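Local atomic coordinates of putative acyl-CoA dehydrogenase (Burkholderia xenovorans, PDB entry 5JSC), a protein that is a putative flavoprotein of the acyl-CoA dehydrogenase family that binds flavin-adenine dinucleotide. Residues P28-L33 and D87-C92; D221-H226 and L371-R376; Y169-D174 and L231-A236. All blocks are in the same frame, centred on the assembly; numbering follows the deposited sequence.

Contact 1. Residues P28-L33 and D87-C92; sequences PRHREL and DTRAVC. With SO4 (sulfate ion), chain Q.
Two neighbouring helices of the acyl-CoA dehydrogenase N-terminal domain, 28-44 and 88-101, meet here at their first turns, where the N-cap aspartate Asp-87 is gripped by Arg-29 and His-30 of the other helix. The short axes run nearly parallel, 17° apart, with a closest approach of 10.1 Å. Asp-87 OD1 accepts from Ala-90 N at 3.0 Å, the donor lying well above the carboxylate plane, and so caps helix 88-101; it also takes a weak bond from His-30 NE2. Asp-87 OD2 has two main donors: His-30 NE2 at 3.0 Å, on the syn lone pair, and Arg-29 NE at 3.2 Å, in a salt bridge nearly along the C-O axis and within the guanidinium plane. Both side chains reach the aspartate tip to tip, and the His-30 ring stands 81° from the carboxylate plane. Its other nitrogen, ND1, is hydrogen-bonded to Glu-27 N, so both ring nitrogens have partners and the flip of the ring is fixed.

The ring is also sandwiched. Arg-89 CB makes a CH-pi contact over one face, while Arg-29 CG lies over the opposite face. Arg-89 bends at chi3 (-74°), which turns NE back toward the ring, and His-30 CE1 sits 3.5 Å from Arg-89 CZ, over the centre of the guanidinium. Arg-29 NH2 and Arg-89 NH2 approach to 3.6 Å, and water 1 accepts from both, weakly from Arg-29. A salt bridge from Arg-89 NE to Asp-326 probably eases this closeness, as may the sulfate. Deeper in, Leu-33 CD1 packs 3.8 Å from Ala-90 CB. At the outer end the sulfate, probably from the crystallisation liquor, takes two nearly straight bonds from Arg-89, NH1 to O4 and NH2 to O2, the latter 2.9 Å long.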
ATOM      1  N   PRO C  28     -29.051  14.322  19.860  1.00 20.89           N
ATOM      2  CA  PRO C  28     -29.901  15.136  18.973  1.00 21.38           C
ATOM      3  C   PRO C  28     -29.355  16.532  18.718  1.00 20.85           C
ATOM      4  O   PRO C  28     -29.454  17.026  17.588  1.00 20.21           O
ATOM      5  CB  PRO C  28     -31.243  15.170  19.719  1.00 23.11           C
ATOM      6  CG  PRO C  28     -31.271  13.871  20.447  1.00 23.93           C
ATOM      7  CD  PRO C  28     -29.847  13.618  20.883  1.00 22.73           C
ATOM      8  N   ARG C  29     -28.760  17.176  19.729  1.00 19.26           N
ATOM      9  CA  ARG C  29     -28.223  18.517  19.517  1.00 19.88           C
ATOM     10  C   ARG C  29     -27.153  18.531  18.431  1.00 17.97           C
ATOM     11  O   ARG C  29     -26.983  19.547  17.746  1.00 18.10           O
ATOM     12  CB  ARG C  29     -27.657  19.082  20.821  1.00 21.81           C
ATOM     13  CG  ARG C  29     -26.438  18.346  21.344  1.00 23.14           C
ATOM     14  CD  ARG C  29     -25.870  19.039  22.580  1.00 27.35           C
ATOM     15  NE  ARG C  29     -24.609  18.431  22.995  1.00 30.17           N
ATOM     16  CZ  ARG C  29     -24.531  17.394  23.821  1.00 31.60           C
ATOM     17  NH1 ARG C  29     -25.642  16.863  24.318  1.00 30.76           N
ATOM     18  NH2 ARG C  29     -23.349  16.893  24.152  1.00 32.58           N
ATOM     19  N   HIS C  30     -26.436  17.418  18.249  1.00 16.30           N
ATOM     20  CA  HIS C  30     -25.392  17.381  17.227  1.00 14.54           C
ATOM     21  C   HIS C  30     -25.987  17.319  15.834  1.00 15.91           C
ATOM     22  O   HIS C  30     -25.434  17.892  14.890  1.00 15.18           O
ATOM     23  CB  HIS C  30     -24.453  16.198  17.461  1.00 13.39           C
ATOM     24  CG  HIS C  30     -23.715  16.295  18.755  1.00 13.53           C
ATOM     25  ND1 HIS C  30     -23.796  15.335  19.738  1.00 14.50           N
ATOM     26  CD2 HIS C  30     -22.920  17.274  19.247  1.00 15.70           C
ATOM     27  CE1 HIS C  30     -23.069  15.712  20.777  1.00 14.82           C
ATOM     28  NE2 HIS C  30     -22.525  16.885  20.503  1.00 15.50           N
ATOM     29  N   ARG C  31     -27.108  16.616  15.684  1.00 16.85           N
ATOM     30  CA  ARG C  31     -27.790  16.597  14.397  0.52 17.35           C
ATOM     31  C   ARG C  31     -28.326  17.976  14.045  1.00 16.75           C
ATOM     32  O   ARG C  31     -28.232  18.410  12.891  1.00 18.53           O
ATOM     33  CB  ARG C  31     -28.915  15.564  14.417  0.52 19.00           C
ATOM     34  CG  ARG C  31     -28.410  14.131  14.460  0.52 21.11           C
ATOM     35  CD  ARG C  31     -29.551  13.126  14.385  0.52 22.83           C
ATOM     36  NE  ARG C  31     -30.090  12.788  15.699  0.52 24.72           N
ATOM     37  CZ  ARG C  31     -29.544  11.896  16.521  0.52 26.61           C
ATOM     38  NH1 ARG C  31     -28.432  11.258  16.174  0.52 26.39           N
ATOM     39  NH2 ARG C  31     -30.105  11.644  17.695  0.52 27.38           N
ATOM     40  N   GLU C  32     -28.877  18.685  15.026  1.00 16.19           N
ATOM     41  CA  GLU C  32     -29.349  20.037  14.751  1.00 17.99           C
ATOM     42  C   GLU C  32     -28.186  20.970  14.435  1.00 17.00           C
ATOM     43  O   GLU C  32     -28.288  21.813  13.537  1.00 17.87           O
ATOM     44  CB  GLU C  32     -30.172  20.539  15.933  1.00 21.54           C
ATOM     45  CG  GLU C  32     -31.498  19.818  16.009  1.00 28.17           C
ATOM     46  CD  GLU C  32     -32.166  19.947  17.350  1.00 35.15           C
ATOM     47  OE1 GLU C  32     -31.644  20.685  18.213  1.00 38.40           O
ATOM     48  OE2 GLU C  32     -33.214  19.298  17.537  1.00 37.51           O
ATOM     49  N   LEU C  33     -27.066  20.818  15.147  1.00 14.86           N
ATOM     50  CA  LEU C  33     -25.903  21.653  14.871  1.00 14.73           C
ATOM     51  C   LEU C  33     -25.374  21.391  13.468  1.00 15.35           C
ATOM     52  O   LEU C  33     -25.020  22.331  12.743  1.00 15.19           O
ATOM     53  CB  LEU C  33     -24.810  21.395  15.913  1.00 15.68           C
ATOM     54  CG  LEU C  33     -23.453  22.066  15.661  1.00 17.04           C
ATOM     55  CD1 LEU C  33     -22.826  22.534  16.969  1.00 19.84           C
ATOM     56  CD2 LEU C  33     -22.467  21.130  14.925  1.00 18.94           C
ATOM     57  N   ASP C  87     -17.380  20.839  23.807  1.00 11.31           N
ATOM     58  CA  ASP C  87     -18.069  19.725  23.157  1.00 12.54           C
ATOM     59  C   ASP C  87     -17.244  19.321  21.939  1.00 12.62           C
ATOM     60  O   ASP C  87     -17.310  19.972  20.892  1.00 12.00           O
ATOM     61  CB  ASP C  87     -19.489  20.157  22.788  1.00 13.93           C
ATOM     62  CG  ASP C  87     -20.338  19.044  22.184  1.00 16.13           C
ATOM     63  OD1 ASP C  87     -19.798  18.048  21.668  1.00 15.65           O
ATOM     64  OD2 ASP C  87     -21.584  19.189  22.212  1.00 19.22           O
ATOM     65  N   THR C  88     -16.451  18.245  22.087  1.00 10.64           N
ATOM     66  CA  THR C  88     -15.550  17.818  21.020  1.00 10.84           C
ATOM     67  C   THR C  88     -16.324  17.393  19.786  1.00 10.19           C
ATOM     68  O   THR C  88     -15.913  17.677  18.657  1.00 11.20           O
ATOM     69  CB  THR C  88     -14.668  16.652  21.491  1.00 11.75           C
ATOM     70  OG1 THR C  88     -14.288  16.850  22.857  1.00 15.13           O
ATOM     71  CG2 THR C  88     -13.414  16.564  20.638  1.00 13.71           C
ATOM     72  N   ARG C  89     -17.446  16.702  19.979  1.00 10.32           N
ATOM     73  CA  ARG C  89     -18.254  16.298  18.832  1.00 10.28           C
ATOM     74  C   ARG C  89     -18.751  17.513  18.060  1.00 10.42           C
ATOM     75  O   ARG C  89     -18.763  17.516  16.820  1.00 11.32           O
ATOM     76  CB  ARG C  89     -19.424  15.433  19.299  1.00 11.67           C
ATOM     77  CG  ARG C  89     -18.976  14.045  19.773  1.00 11.43           C
ATOM     78  CD  ARG C  89     -20.066  13.302  20.529  1.00 11.32           C
ATOM     79  NE  ARG C  89     -20.252  13.868  21.859  1.00 12.74           N
ATOM     80  CZ  ARG C  89     -21.171  13.456  22.722  1.00 13.49           C
ATOM     81  NH1 ARG C  89     -22.003  12.479  22.385  1.00 14.27           N
ATOM     82  NH2 ARG C  89     -21.261  14.024  23.921  1.00 14.99           N
ATOM     83  N   ALA C  90     -19.165  18.560  18.775  1.00 11.24           N
ATOM     84  CA  ALA C  90     -19.615  19.774  18.105  1.00 12.34           C
ATOM     85  C   ALA C  90     -18.480  20.441  17.338  1.00  9.97           C
ATOM     86  O   ALA C  90     -18.647  20.803  16.165  1.00 11.46           O
ATOM     87  CB  ALA C  90     -20.225  20.737  19.122  1.00 13.47           C
ATOM     88  N   VAL C  91     -17.314  20.618  17.976  1.00  9.37           N
ATOM     89  CA  VAL C  91     -16.190  21.247  17.279  1.00 10.30           C
ATOM     90  C   VAL C  91     -15.822  20.451  16.030  1.00  9.37           C
ATOM     91  O   VAL C  91     -15.550  21.022  14.962  1.00  9.48           O
ATOM     92  CB  VAL C  91     -14.980  21.402  18.218  1.00 11.34           C
ATOM     93  CG1 VAL C  91     -13.759  21.879  17.421  1.00 11.93           C
ATOM     94  CG2 VAL C  91     -15.298  22.395  19.333  1.00 12.61           C
ATOM     95  N   CYS C  92     -15.844  19.121  16.135  1.00 10.04           N
ATOM     96  CA  CYS C  92     -15.523  18.281  14.986  1.00  9.33           C
ATOM     97  C   CYS C  92     -16.555  18.430  13.870  1.00  9.48           C
ATOM     98  O   CYS C  92     -16.189  18.543  12.694  1.00 10.49           O
ATOM     99  CB  CYS C  92     -15.399  16.824  15.429  1.00  9.97           C
ATOM    100  SG  CYS C  92     -13.860  16.506  16.322  1.00 12.65           S
TER
HETATM  101  S   SO4 Q 505     -23.456  11.943  25.809  0.70 57.26           S
HETATM  102  O1  SO4 Q 505     -24.598  11.537  26.622  0.70 57.19           O
HETATM  103  O2  SO4 Q 505     -23.309  13.396  25.870  0.70 56.66           O
HETATM  104  O3  SO4 Q 505     -22.243  11.318  26.325  0.70 58.10           O
HETATM  105  O4  SO4 Q 505     -23.664  11.522  24.426  0.70 57.03           O
HETATM  106  O   HOH W   1     -20.397  16.703  24.300  1.00 19.69           O

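Contact 2. Residues D221-H226 and L371-R376; sequences DVIAPH and LYREIR
Arg-373 meets the 221-226 loop first, laying its aliphatic part against Ile-223: CG of the arginine is 3.7 Å from Ile-223 CG1, and the two side chains cross obliquely. Its chain then bends at chi3 (-80°), which swings NE out of line with the methylenes, and Arg-373 NH1 donates to Ile-223 O at 3.1 Å. The acceptor lies close to the guanidinium plane and the donor lies in the carbonyl plane, in a fairly straight bond. The far side of the same guanidinium is engaged elsewhere, NE forming a salt bridge with Glu-369 one helical turn earlier. This is an interdomain contact of the acyl-CoA dehydrogenase fold: the loop joins strands 214-219 and 228-233 of the middle domain, whereas helix 367-376 belongs to the C-terminal domain. The second subunit also packs here, its Ile-223 touching Tyr-372 and Arg-373.

Glu-374 follows, and Ala-224 is its backbone counterpart, with Ala-224 CB resting 3.6 Å from Glu-374 CA. CG leaves anti to the backbone N, and a bend at chi2 brings the carboxylate across to His-226. There Glu-374 OE2 accepts from His-226 NE2 at 2.6 Å through its syn lone pair, in the plane of the imidazole, whose ring stacks with Phe-107. The carboxylate is turned 49° from the ring, and the N-H...O angle is 168°.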
ATOM      1  N   ASP C 221       4.179  32.050   2.872  1.00 12.40           N
ATOM      2  CA  ASP C 221       3.275  31.565   1.835  1.00 13.72           C
ATOM      3  C   ASP C 221       3.352  30.051   1.765  1.00 12.23           C
ATOM      4  O   ASP C 221       4.446  29.495   1.632  1.00 13.73           O
ATOM      5  CB  ASP C 221       3.640  32.154   0.472  1.00 16.13           C
ATOM      6  CG  ASP C 221       3.545  33.657   0.446  1.00 21.00           C
ATOM      7  OD1 ASP C 221       2.588  34.200   1.036  1.00 22.71           O
ATOM      8  OD2 ASP C 221       4.432  34.294  -0.155  1.00 24.88           O
ATOM      9  N   VAL C 222       2.203  29.383   1.857  1.00 12.89           N
ATOM     10  CA  VAL C 222       2.152  27.932   1.730  1.00 12.35           C
ATOM     11  C   VAL C 222       1.222  27.551   0.576  1.00 11.38           C
ATOM     12  O   VAL C 222       0.476  28.375   0.035  1.00 12.45           O
ATOM     13  CB  VAL C 222       1.731  27.234   3.036  1.00 11.73           C
ATOM     14  CG1 VAL C 222       2.865  27.318   4.058  1.00 12.52           C
ATOM     15  CG2 VAL C 222       0.433  27.829   3.584  1.00 13.89           C
ATOM     16  N   ILE C 223       1.277  26.267   0.212  1.00 11.14           N
ATOM     17  CA  ILE C 223       0.682  25.800  -1.044  1.00 10.00           C
ATOM     18  C   ILE C 223      -0.822  26.039  -1.076  1.00 11.55           C
ATOM     19  O   ILE C 223      -1.388  26.322  -2.141  1.00 13.34           O
ATOM     20  CB  ILE C 223       1.042  24.315  -1.273  1.00  9.97           C
ATOM     21  CG1 ILE C 223       0.545  23.843  -2.642  1.00 11.37           C
ATOM     22  CG2 ILE C 223       0.482  23.415  -0.161  1.00 10.66           C
ATOM     23  CD1 ILE C 223       1.048  22.448  -3.014  1.00 11.73           C
ATOM     24  N   ALA C 224      -1.491  25.943   0.069  1.00 12.12           N
ATOM     25  CA  ALA C 224      -2.872  26.389   0.207  1.00 12.21           C
ATOM     26  C   ALA C 224      -2.842  27.599   1.125  1.00 12.98           C
ATOM     27  O   ALA C 224      -2.718  27.439   2.351  1.00 13.98           O
ATOM     28  CB  ALA C 224      -3.764  25.287   0.782  1.00 13.87           C
ATOM     29  N   PRO C 225      -2.920  28.817   0.590  1.00 14.42           N
ATOM     30  CA  PRO C 225      -2.588  30.003   1.392  1.00 15.30           C
ATOM     31  C   PRO C 225      -3.530  30.201   2.569  1.00 15.92           C
ATOM     32  O   PRO C 225      -4.752  30.093   2.445  1.00 16.90           O
ATOM     33  CB  PRO C 225      -2.714  31.157   0.390  1.00 18.55           C
ATOM     34  CG  PRO C 225      -2.565  30.543  -0.930  1.00 20.15           C
ATOM     35  CD  PRO C 225      -3.096  29.147  -0.836  1.00 16.39           C
ATOM     36  N   HIS C 226      -2.930  30.487   3.719  1.00 14.95           N
ATOM     37  CA  HIS C 226      -3.609  30.897   4.939  1.00 15.28           C
ATOM     38  C   HIS C 226      -2.705  31.903   5.626  1.00 15.34           C
ATOM     39  O   HIS C 226      -1.503  31.944   5.345  1.00 16.90           O
ATOM     40  CB  HIS C 226      -3.879  29.705   5.870  1.00 18.86           C
ATOM     41  CG  HIS C 226      -4.815  28.686   5.301  1.00 21.17           C
ATOM     42  ND1 HIS C 226      -6.155  28.938   5.097  1.00 23.84           N
ATOM     43  CD2 HIS C 226      -4.605  27.411   4.896  1.00 24.29           C
ATOM     44  CE1 HIS C 226      -6.728  27.863   4.583  1.00 24.31           C
ATOM     45  NE2 HIS C 226      -5.812  26.921   4.459  1.00 24.26           N
ATOM     46  N   LEU C 371      -8.351  20.954  -3.341  1.00 10.25           N
ATOM     47  CA  LEU C 371      -8.253  19.995  -2.246  1.00 10.18           C
ATOM     48  C   LEU C 371      -6.887  19.320  -2.219  1.00  9.48           C
ATOM     49  O   LEU C 371      -6.351  19.039  -1.141  1.00  9.94           O
ATOM     50  CB  LEU C 371      -9.368  18.958  -2.359  1.00 10.77           C
ATOM     51  CG  LEU C 371     -10.765  19.515  -2.062  1.00 10.70           C
ATOM     52  CD1 LEU C 371     -11.843  18.583  -2.605  1.00 11.60           C
ATOM     53  CD2 LEU C 371     -10.955  19.725  -0.560  1.00 13.64           C
ATOM     54  N   TYR C 372      -6.316  19.050  -3.398  1.00  9.32           N
ATOM     55  CA  TYR C 372      -4.984  18.462  -3.474  1.00  9.23           C
ATOM     56  C   TYR C 372      -3.947  19.354  -2.803  1.00  9.29           C
ATOM     57  O   TYR C 372      -3.011  18.860  -2.154  1.00 10.35           O
ATOM     58  CB  TYR C 372      -4.635  18.214  -4.944  1.00  9.33           C
ATOM     59  CG  TYR C 372      -3.243  17.666  -5.184  1.00  9.63           C
ATOM     60  CD1 TYR C 372      -2.956  16.313  -4.990  1.00 10.38           C
ATOM     61  CD2 TYR C 372      -2.217  18.502  -5.633  1.00 10.44           C
ATOM     62  CE1 TYR C 372      -1.664  15.801  -5.237  1.00 10.38           C
ATOM     63  CE2 TYR C 372      -0.943  18.004  -5.891  1.00 10.16           C
ATOM     64  CZ  TYR C 372      -0.669  16.659  -5.681  1.00  9.92           C
ATOM     65  OH  TYR C 372       0.594  16.169  -5.924  1.00 10.71           O
ATOM     66  N   ARG C 373      -4.093  20.673  -2.942  1.00 10.22           N
ATOM     67  CA  ARG C 373      -3.203  21.587  -2.227  1.00 11.60           C
ATOM     68  C   ARG C 373      -3.572  21.705  -0.754  1.00 11.27           C
ATOM     69  O   ARG C 373      -2.686  21.732   0.106  1.00 12.18           O
ATOM     70  CB  ARG C 373      -3.208  22.960  -2.897  1.00 12.97           C
ATOM     71  CG  ARG C 373      -2.574  22.901  -4.291  1.00 12.91           C
ATOM     72  CD  ARG C 373      -2.365  24.273  -4.901  1.00 15.12           C
ATOM     73  NE  ARG C 373      -3.600  24.771  -5.468  1.00 16.60           N
ATOM     74  CZ  ARG C 373      -4.347  25.719  -4.923  1.00 17.74           C
ATOM     75  NH1 ARG C 373      -3.969  26.309  -3.793  1.00 19.05           N
ATOM     76  NH2 ARG C 373      -5.468  26.091  -5.524  1.00 18.61           N
ATOM     77  N   GLU C 374      -4.869  21.755  -0.450  1.00  9.68           N
ATOM     78  CA  GLU C 374      -5.308  22.031   0.914  1.00 11.65           C
ATOM     79  C   GLU C 374      -4.921  20.913   1.878  1.00 10.53           C
ATOM     80  O   GLU C 374      -4.570  21.175   3.035  1.00 12.05           O
ATOM     81  CB  GLU C 374      -6.821  22.230   0.924  1.00 15.15           C
ATOM     82  CG  GLU C 374      -7.353  22.745   2.237  1.00 20.07           C
ATOM     83  CD  GLU C 374      -7.134  24.237   2.383  1.00 25.73           C
ATOM     84  OE1 GLU C 374      -7.639  24.999   1.529  1.00 30.34           O
ATOM     85  OE2 GLU C 374      -6.445  24.646   3.336  1.00 27.82           O
ATOM     86  N   ILE C 375      -5.003  19.654   1.440  1.00  9.79           N
ATOM     87  CA  ILE C 375      -4.877  18.567   2.406  1.00  9.32           C
ATOM     88  C   ILE C 375      -3.442  18.374   2.877  1.00  9.49           C
ATOM     89  O   ILE C 375      -3.227  17.866   3.984  1.00 10.22           O
ATOM     90  CB  ILE C 375      -5.442  17.258   1.815  1.00 10.34           C
ATOM     91  CG1 ILE C 375      -5.578  16.172   2.897  1.00 11.11           C
ATOM     92  CG2 ILE C 375      -4.596  16.764   0.631  1.00 10.41           C
ATOM     93  CD1 ILE C 375      -6.517  16.555   4.043  1.00 13.01           C
ATOM     94  N   ARG C 376      -2.449  18.788   2.083  1.00 10.75           N
ATOM     95  CA  ARG C 376      -1.092  18.301   2.324  1.00  9.71           C
ATOM     96  C   ARG C 376      -0.572  18.730   3.691  1.00 10.01           C
ATOM     97  O   ARG C 376       0.078  17.936   4.388  1.00 10.64           O
ATOM     98  CB  ARG C 376      -0.153  18.772   1.209  1.00  9.38           C
ATOM     99  CG  ARG C 376       1.225  18.105   1.240  1.00  9.80           C
ATOM    100  CD  ARG C 376       1.086  16.592   1.209  1.00 10.43           C
ATOM    101  NE  ARG C 376       2.323  15.834   1.407  1.00 10.01           N
ATOM    102  CZ  ARG C 376       2.822  15.542   2.608  1.00  8.55           C
ATOM    103  NH1 ARG C 376       2.231  16.020   3.702  1.00  9.84           N
ATOM    104  NH2 ARG C 376       3.923  14.801   2.732  1.00 10.42           N
TER

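Contact 3. Residues Y169-D174 and L231-A236; sequences YVLDGD and LHFAGA
Asp-174 OD1 accepts the shortest bond between the two strands, from His-232 ND1 at 2.5 Å. The N-H...O angle of 173° shows it to be almost straight; the acceptor lies in the imidazole plane, and the donor comes from the syn side, 20° out of the carboxylate plane. The two residues form a non-hydrogen-bonded antiparallel pair with their side chains on the same face of the sheet. The other carboxylate oxygen, OD2, forms a salt bridge with Arg-230, so the aspartate has two cationic or potentially cationic neighbours, which would probably stabilise its negative charge.

The strands are antiparallel. Gly-173 and Phe-233 form a hydrogen-bonded pair, in which Phe-233 N reaches Gly-173 O at 2.7 Å and Gly-173 N returns a bond to Phe-233 O. Further on, Gly-235 and Ala-236 both face Leu-171, a G1 beta bulge. Gly-235 takes the positive phi of this motif (64°), while Ala-236 exchanges two backbone bonds with Leu-171, the shorter being Leu-171 N to Ala-236 O at 2.8 Å. Asp-172 OD1 also holds the bulge: it accepts from Gly-235 N at 2.9 Å, met from above its carboxylate plane, and shares water 2 with Phe-233 O.

On the face opposite His-232 and Asp-174, Leu-171 and Phe-233 lie side by side, pointing the same way, with Leu-171 CB 3.9 Å from Phe-233 CD2. Both side chains meet Val-189 of strand 186-192, in the second sheet of the middle domain, while within their own sheet strand 161-165 flanks 169-172 and strand 214-219 flanks 231-233.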
ATOM      1  N   TYR C 169       8.489  38.983  32.306  1.00 23.22           N
ATOM      2  CA  TYR C 169       9.411  38.102  31.612  1.00 20.55           C
ATOM      3  C   TYR C 169       9.822  38.774  30.315  1.00 20.45           C
ATOM      4  O   TYR C 169       9.013  39.462  29.682  1.00 21.06           O
ATOM      5  CB  TYR C 169       8.779  36.744  31.319  1.00 19.68           C
ATOM      6  CG  TYR C 169       8.709  35.833  32.521  1.00 21.23           C
ATOM      7  CD1 TYR C 169       7.668  35.935  33.439  1.00 21.83           C
ATOM      8  CD2 TYR C 169       9.683  34.865  32.737  1.00 21.69           C
ATOM      9  CE1 TYR C 169       7.602  35.099  34.535  1.00 23.29           C
ATOM     10  CE2 TYR C 169       9.626  34.023  33.829  1.00 22.76           C
ATOM     11  CZ  TYR C 169       8.585  34.145  34.726  1.00 23.37           C
ATOM     12  OH  TYR C 169       8.519  33.304  35.813  1.00 25.13           O
ATOM     13  N   VAL C 170      11.084  38.597  29.936  1.00 19.43           N
ATOM     14  CA  VAL C 170      11.622  39.157  28.703  1.00 19.56           C
ATOM     15  C   VAL C 170      11.801  38.011  27.719  1.00 19.22           C
ATOM     16  O   VAL C 170      12.517  37.045  28.011  1.00 18.89           O
ATOM     17  CB  VAL C 170      12.950  39.888  28.941  1.00 22.07           C
ATOM     18  CG1 VAL C 170      13.417  40.535  27.657  1.00 23.31           C
ATOM     19  CG2 VAL C 170      12.801  40.921  30.052  1.00 24.71           C
ATOM     20  N   LEU C 171      11.158  38.113  26.557  1.00 18.08           N
ATOM     21  CA  LEU C 171      11.142  37.033  25.574  1.00 17.01           C
ATOM     22  C   LEU C 171      12.084  37.342  24.414  1.00 18.77           C
ATOM     23  O   LEU C 171      12.037  38.439  23.844  1.00 19.56           O
ATOM     24  CB  LEU C 171       9.723  36.788  25.052  1.00 17.99           C
ATOM     25  CG  LEU C 171       8.830  35.851  25.880  1.00 19.57           C
ATOM     26  CD1 LEU C 171       8.640  36.360  27.304  1.00 19.93           C
ATOM     27  CD2 LEU C 171       7.481  35.634  25.200  1.00 20.85           C
ATOM     28  N   ASP C 172      12.932  36.369  24.065  1.00 18.27           N
ATOM     29  CA  ASP C 172      13.892  36.507  22.977  1.00 18.29           C
ATOM     30  C   ASP C 172      13.939  35.234  22.149  1.00 17.68           C
ATOM     31  O   ASP C 172      14.160  34.145  22.692  1.00 19.36           O
ATOM     32  CB  ASP C 172      15.294  36.805  23.514  1.00 20.14           C
ATOM     33  CG  ASP C 172      15.405  38.187  24.101  1.00 23.46           C
ATOM     34  OD1 ASP C 172      15.547  39.151  23.317  1.00 24.62           O
ATOM     35  OD2 ASP C 172      15.348  38.307  25.344  1.00 26.68           O
ATOM     36  N   GLY C 173      13.765  35.375  20.841  1.00 16.66           N
ATOM     37  CA  GLY C 173      13.878  34.271  19.910  1.00 16.74           C
ATOM     38  C   GLY C 173      12.736  34.304  18.917  1.00 17.16           C
ATOM     39  O   GLY C 173      12.056  35.319  18.765  1.00 19.42           O
ATOM     40  N   ASP C 174      12.510  33.176  18.249  1.00 17.30           N
ATOM     41  CA  ASP C 174      11.581  33.128  17.127  1.00 16.48           C
ATOM     42  C   ASP C 174      10.584  31.992  17.277  1.00 14.78           C
ATOM     43  O   ASP C 174      10.920  30.917  17.778  1.00 16.64           O
ATOM     44  CB  ASP C 174      12.325  32.966  15.787  1.00 19.65           C
ATOM     45  CG  ASP C 174      12.920  34.278  15.280  1.00 26.06           C
ATOM     46  OD1 ASP C 174      13.452  35.051  16.088  1.00 30.73           O
ATOM     47  OD2 ASP C 174      12.850  34.539  14.066  1.00 31.64           O
ATOM     48  N   LEU C 231       7.388  34.946  13.852  1.00 13.77           N
ATOM     49  CA  LEU C 231       7.400  35.959  14.895  1.00 14.80           C
ATOM     50  C   LEU C 231       8.800  36.057  15.466  1.00 15.07           C
ATOM     51  O   LEU C 231       9.380  35.042  15.852  1.00 17.81           O
ATOM     52  CB  LEU C 231       6.429  35.599  16.016  1.00 16.90           C
ATOM     53  CG  LEU C 231       5.006  35.222  15.635  1.00 19.36           C
ATOM     54  CD1 LEU C 231       4.237  34.894  16.895  1.00 19.22           C
ATOM     55  CD2 LEU C 231       4.357  36.356  14.870  1.00 20.47           C
ATOM     56  N   HIS C 232       9.334  37.268  15.539  1.00 15.24           N
ATOM     57  CA  HIS C 232      10.608  37.498  16.201  1.00 16.42           C
ATOM     58  C   HIS C 232      10.367  38.277  17.485  1.00 16.34           C
ATOM     59  O   HIS C 232       9.729  39.334  17.466  1.00 18.48           O
ATOM     60  CB  HIS C 232      11.584  38.259  15.304  1.00 17.77           C
ATOM     61  CG  HIS C 232      12.893  38.548  15.971  1.00 21.12           C
ATOM     62  ND1 HIS C 232      13.783  37.554  16.316  1.00 22.46           N
ATOM     63  CD2 HIS C 232      13.448  39.712  16.383  1.00 22.67           C
ATOM     64  CE1 HIS C 232      14.839  38.096  16.900  1.00 23.98           C
ATOM     65  NE2 HIS C 232      14.660  39.404  16.952  1.00 24.21           N
ATOM     66  N   PHE C 233      10.870  37.752  18.595  1.00 15.48           N
ATOM     67  CA  PHE C 233      10.736  38.386  19.899  1.00 15.86           C
ATOM     68  C   PHE C 233      12.062  39.056  20.217  1.00 17.75           C
ATOM     69  O   PHE C 233      13.072  38.376  20.427  1.00 18.78           O
ATOM     70  CB  PHE C 233      10.365  37.362  20.967  1.00 15.82           C
ATOM     71  CG  PHE C 233       8.997  36.761  20.783  1.00 16.54           C
ATOM     72  CD1 PHE C 233       8.771  35.797  19.813  1.00 17.29           C
ATOM     73  CD2 PHE C 233       7.940  37.157  21.589  1.00 17.80           C
ATOM     74  CE1 PHE C 233       7.516  35.238  19.646  1.00 18.18           C
ATOM     75  CE2 PHE C 233       6.677  36.609  21.427  1.00 17.43           C
ATOM     76  CZ  PHE C 233       6.465  35.645  20.458  1.00 18.06           C
ATOM     77  N   ALA C 234      12.058  40.384  20.246  1.00 19.18           N
ATOM     78  CA  ALA C 234      13.255  41.185  20.477  1.00 20.83           C
ATOM     79  C   ALA C 234      13.111  41.861  21.837  1.00 20.60           C
ATOM     80  O   ALA C 234      12.730  43.027  21.938  1.00 21.77           O
ATOM     81  CB  ALA C 234      13.449  42.206  19.347  1.00 23.02           C
ATOM     82  N   GLY C 235      13.416  41.114  22.894  1.00 21.15           N
ATOM     83  CA  GLY C 235      13.280  41.673  24.228  1.00 21.33           C
ATOM     84  C   GLY C 235      11.853  42.021  24.587  1.00 21.27           C
ATOM     85  O   GLY C 235      11.616  42.995  25.313  1.00 23.86           O
ATOM     86  N   ALA C 236      10.890  41.253  24.086  1.00 20.40           N
ATOM     87  CA  ALA C 236       9.487  41.556  24.319  1.00 20.73           C
ATOM     88  C   ALA C 236       9.127  41.284  25.772  1.00 20.68           C
ATOM     89  O   ALA C 236       9.371  40.191  26.290  1.00 21.57           O
ATOM     90  CB  ALA C 236       8.611  40.726  23.384  1.00 20.12           C
TER
HETATM   91  O   HOH W   2      15.938  38.557  20.469  1.00 34.17           O

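Overall arrangement
The three contacts sample the helical N-terminal region, the beta middle domain and its junction with the C-terminal helices. Contact 1 closes before the others open. Contacts 2 and 3 then alternate along the chain: 169-174, 221-226, 231-236 and finally 371-376. They are tied through the antiparallel middle-domain sheet: the 221-226 loop joins strands 214-219 and 228-233, the latter carrying part of contact 3, yet their centres are 29 Å apart. Contact 1 lies about 27 Å from contact 2 and about 39 Å from contact 3, centre to centre, and on the opposite side of the chain's centre from contact 3. Of the three, contact 2 alone is touched by another subunit, linking domain packing to assembly.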